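Local coordinates for protein chitinase (Jonesia denitrificans, PDB 5VG0) that probably cleaves chitin chains oxidatively through its copper-bearing lytic polysaccharide monooxygenase domain, part of a longer chitinase protein, at residues His1-Thr5 / Pro30-Glu34; Pro8-Ala12 / Leu52-Ser56. All coordinates share one frame; numbering follows the deposited sequence.

Contact 1 (His1-Thr5 / Pro30-Glu34); sequences HGWVT and PQSVE. With CU (copper (II) ion), chain C; PER (peroxide ion), chain D.
The indole of Trp3 is sandwiched: Pro30 CG sits over one face, 3.9 Å from the centroid of the six-membered ring and 13° off its normal, a CH-pi contact, while CG2 of Thr5, two residues along the same strand, covers the opposite face toward the rim. Proline suits this place because its compact, rigid ring lays a C-H-bearing carbon against the indole. Trp3 CG is held between the backbone N and the carbonyl carbon (chi1 76°), which swings the indole over Pro30 and brings CE3 within 3.6 Å of Gln31 CB. At the edge of the His1 imidazole lie Ser32 OG, 3.4 Å from CD2 and hydrogen-bonded to Glu29, and peroxide O2; Phe133 meets the ring edge-to-face. This is the histidine brace of lytic polysaccharide monooxygenases: the copper is chelated by His1 N and ND1, the latter at 2.0 Å, and His78 completes the protein ligands. Peroxide binds the metal through both oxygens, and Glu34, its chain extended, brings OE2 to 3.2 Å from O1. Behind the brace, Gly2 N donates to a lone pair of Gln31 O in the carbonyl plane (3.1 Å, N-H...O 143°). A water inserted between the backbones donates to Gly2 O and Pro30 O and accepts from the N of Val33, the central residue of an inverse gamma turn.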
# COMPACT_ATOMS: atom_id res chain seq x y z
N HIS A 1 -6.76 8.04 6.42
CA HIS A 1 -6.97 6.60 6.46
C HIS A 1 -7.42 6.09 5.11
O HIS A 1 -8.25 6.72 4.44
CB HIS A 1 -7.99 6.24 7.54
CG HIS A 1 -7.41 6.30 8.92
ND1 HIS A 1 -6.71 7.39 9.37
CD2 HIS A 1 -7.40 5.41 9.93
CE1 HIS A 1 -6.31 7.18 10.61
NE2 HIS A 1 -6.72 5.98 10.97
N GLY A 2 -6.87 4.96 4.69
CA GLY A 2 -7.20 4.37 3.41
C GLY A 2 -6.24 3.26 3.10
O GLY A 2 -5.22 3.08 3.77
N TRP A 3 -6.56 2.50 2.06
CA TRP A 3 -5.73 1.36 1.68
C TRP A 3 -5.91 1.05 0.20
O TRP A 3 -6.86 1.50 -0.44
CB TRP A 3 -5.98 0.14 2.57
CG TRP A 3 -7.22 -0.65 2.34
CD1 TRP A 3 -7.27 -1.86 1.75
CD2 TRP A 3 -8.56 -0.33 2.73
NE1 TRP A 3 -8.56 -2.34 1.74
CE2 TRP A 3 -9.37 -1.42 2.34
CE3 TRP A 3 -9.15 0.75 3.38
CZ2 TRP A 3 -10.75 -1.45 2.56
CZ3 TRP A 3 -10.51 0.72 3.61
CH2 TRP A 3 -11.30 -0.37 3.20
N VAL A 4 -4.99 0.26 -0.32
CA VAL A 4 -5.00 -0.15 -1.72
C VAL A 4 -5.82 -1.43 -1.86
O VAL A 4 -5.52 -2.45 -1.23
CB VAL A 4 -3.57 -0.36 -2.24
CG1 VAL A 4 -3.60 -0.89 -3.66
CG2 VAL A 4 -2.79 0.94 -2.19
N THR A 5 -6.85 -1.37 -2.69
CA THR A 5 -7.76 -2.48 -2.86
C THR A 5 -7.48 -3.32 -4.10
O THR A 5 -7.89 -4.48 -4.14
CB THR A 5 -9.20 -1.99 -2.90
OG1 THR A 5 -9.35 -1.11 -4.01
CG2 THR A 5 -9.58 -1.25 -1.62
N PRO A 30 -8.15 -2.27 7.90
CA PRO A 30 -7.09 -2.19 6.89
C PRO A 30 -6.68 -0.78 6.55
O PRO A 30 -5.57 -0.59 6.04
CB PRO A 30 -7.71 -2.90 5.68
CG PRO A 30 -9.19 -2.76 5.88
CD PRO A 30 -9.37 -2.89 7.35
N GLN A 31 -7.53 0.21 6.83
CA GLN A 31 -7.30 1.60 6.50
C GLN A 31 -6.30 2.27 7.43
O GLN A 31 -5.96 3.43 7.18
CB GLN A 31 -8.63 2.36 6.56
CG GLN A 31 -9.26 2.52 7.97
CD GLN A 31 -10.16 1.37 8.40
OE1 GLN A 31 -10.14 0.28 7.83
NE2 GLN A 31 -10.94 1.61 9.43
N SER A 32 -5.83 1.59 8.48
CA SER A 32 -5.20 2.26 9.61
C SER A 32 -3.69 2.10 9.69
O SER A 32 -3.13 2.34 10.77
CB SER A 32 -5.85 1.79 10.91
OG SER A 32 -7.22 2.12 10.86
N VAL A 33 -3.01 1.73 8.61
CA VAL A 33 -1.57 1.48 8.69
C VAL A 33 -0.83 2.81 8.55
O VAL A 33 -0.27 3.14 7.50
CB VAL A 33 -1.10 0.42 7.70
CG1 VAL A 33 0.36 0.08 7.95
CG2 VAL A 33 -1.97 -0.84 7.82
N GLU A 34 -0.83 3.54 9.65
CA GLU A 34 -0.31 4.89 9.75
C GLU A 34 0.96 4.86 10.59
O GLU A 34 0.99 4.22 11.64
CB GLU A 34 -1.36 5.76 10.46
CG GLU A 34 -1.03 7.22 10.54
CD GLU A 34 -2.10 8.02 11.19
OE1 GLU A 34 -2.85 7.47 12.01
OE2 GLU A 34 -2.22 9.21 10.87
CU CU C . -6.63 9.09 8.31
O1 PER D . -5.15 9.82 9.68
O2 PER D . -6.61 9.89 9.97
O HOH W 1 -3.72 1.32 5.54
O HOH W 2 -8.46 9.78 9.79

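Contact 2 (Pro8-Ala12 / Leu52-Ser56); sequences PSRQA and LDDNS
Asn55 OD1 takes two bonds from the end of one guanidinium, 3.1 Å from Arg10 NH1 and 3.0 Å from Arg10 NH2. The amide plane stands 80° to the guanidinium plane, yet the oxygen lies near the latter, at its edge; NH2 meets it almost head-on, with a C=O...N angle of 165°, while NH1 comes in tilted from the amide plane. NH1 also donates to the backbone oxygen of Leu52, 2.8 Å away. Arginine suits this place because its chain, fully extended from CG to NE, spans from the first turn of helix 10-15 to the loop and ends in several in-plane donors. Nearer the helix the contact is apolar: Leu52 CD2 packs 3.9 Å from Arg10 CB. Ser9 is the N-cap, its OG accepting from Ala12 N at 3.2 Å, and a serine serves well because its short hydroxyl can fold back onto the first turn. In the loop, Asp54 OD1 accepts from Ser56 N, an Asx turn, and from Ser56 OG. A leucine in place of Arg10 would probably leave Leu52 O and Asn55 OD1 without these donors and Asp138 without its salt-bridge mate. The charge of this buried guanidinium is probably balanced by Asp138, which pairs with NE, and eased by a cation-pi contact with Trp59, while the two neutral oxygens and the carboxylate are likely to fix its rotation.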
# COMPACT_ATOMS: atom_id res chain seq x y z
N PRO A 8 -4.70 -6.14 -4.62
CA PRO A 8 -4.91 -6.03 -3.17
C PRO A 8 -3.62 -5.95 -2.40
O PRO A 8 -2.68 -6.72 -2.61
CB PRO A 8 -5.69 -7.30 -2.82
CG PRO A 8 -5.46 -8.22 -3.93
CD PRO A 8 -5.29 -7.38 -5.15
N SER A 9 -3.59 -5.02 -1.45
CA SER A 9 -2.51 -4.93 -0.49
C SER A 9 -2.59 -6.08 0.53
O SER A 9 -3.61 -6.76 0.68
CB SER A 9 -2.58 -3.60 0.24
OG SER A 9 -3.83 -3.45 0.89
N ARG A 10 -1.50 -6.25 1.28
CA ARG A 10 -1.48 -7.24 2.34
C ARG A 10 -2.63 -7.01 3.32
O ARG A 10 -3.33 -7.96 3.70
CB ARG A 10 -0.11 -7.25 3.04
CG ARG A 10 1.00 -7.80 2.15
CD ARG A 10 2.30 -7.95 2.90
NE ARG A 10 3.32 -8.49 2.01
CZ ARG A 10 4.56 -8.77 2.36
NH1 ARG A 10 4.99 -8.58 3.58
NH2 ARG A 10 5.36 -9.27 1.43
N GLN A 11 -2.87 -5.76 3.71
CA GLN A 11 -3.96 -5.49 4.64
C GLN A 11 -5.32 -5.77 4.01
O GLN A 11 -6.23 -6.23 4.70
CB GLN A 11 -3.88 -4.08 5.25
CG GLN A 11 -3.76 -2.92 4.28
CD GLN A 11 -2.33 -2.48 4.12
OE1 GLN A 11 -1.47 -3.27 3.73
NE2 GLN A 11 -2.05 -1.23 4.46
N ALA A 12 -5.47 -5.49 2.70
CA ALA A 12 -6.73 -5.82 2.02
C ALA A 12 -7.01 -7.31 2.04
O ALA A 12 -8.15 -7.73 2.24
CB ALA A 12 -6.68 -5.34 0.58
N LEU A 52 2.37 -7.47 8.91
CA LEU A 52 2.49 -7.07 7.52
C LEU A 52 3.92 -7.12 7.02
O LEU A 52 4.13 -7.11 5.80
CB LEU A 52 1.93 -5.66 7.32
CG LEU A 52 0.45 -5.48 7.67
CD1 LEU A 52 0.08 -4.02 7.56
CD2 LEU A 52 -0.44 -6.35 6.79
N ASP A 53 4.90 -7.14 7.92
CA ASP A 53 6.30 -7.22 7.55
C ASP A 53 6.82 -8.65 7.49
O ASP A 53 7.98 -8.85 7.14
CB ASP A 53 7.17 -6.47 8.57
CG ASP A 53 6.85 -4.99 8.67
OD1 ASP A 53 6.58 -4.37 7.64
OD2 ASP A 53 6.91 -4.44 9.80
N ASP A 54 6.01 -9.64 7.84
CA ASP A 54 6.49 -11.01 8.00
C ASP A 54 6.42 -11.73 6.66
O ASP A 54 5.37 -12.22 6.25
CB ASP A 54 5.64 -11.73 9.05
CG ASP A 54 6.14 -13.12 9.35
OD1 ASP A 54 7.05 -13.60 8.66
OD2 ASP A 54 5.59 -13.72 10.29
N ASN A 55 7.56 -11.82 5.99
CA ASN A 55 7.63 -12.44 4.67
C ASN A 55 7.62 -13.96 4.73
O ASN A 55 7.55 -14.60 3.67
CB ASN A 55 8.85 -11.94 3.90
CG ASN A 55 8.76 -10.48 3.59
OD1 ASN A 55 7.73 -9.98 3.14
ND2 ASN A 55 9.82 -9.77 3.85
N SER A 56 7.67 -14.56 5.91
CA SER A 56 7.58 -16.01 6.01
C SER A 56 6.16 -16.52 5.84
O SER A 56 5.96 -17.71 5.60
CB SER A 56 8.15 -16.48 7.35
OG SER A 56 7.25 -16.27 8.42

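From the N terminus, strand 2-6 leads almost directly into helix 10-15, so the first segments of both contacts are neighbours in the chain. Contact 1 closes the 24-residue excursion containing that helix, bringing 30-34 back beside the opening strand and the copper site. Contact 2 starts inside this excursion and ends beyond it, fastening the helix to the loop that precedes strand 62-64; the two closures therefore cross rather than nest. They also touch: Ser9 OG probably hydrogen-bonds Val4 O, and Gln11 packs against Pro30 and Val33. Together they tie the edge strand of the three-stranded sheet, the helix and two loops to one another, and the helix and 30-34 also meet strand 131-141 of the other sheet.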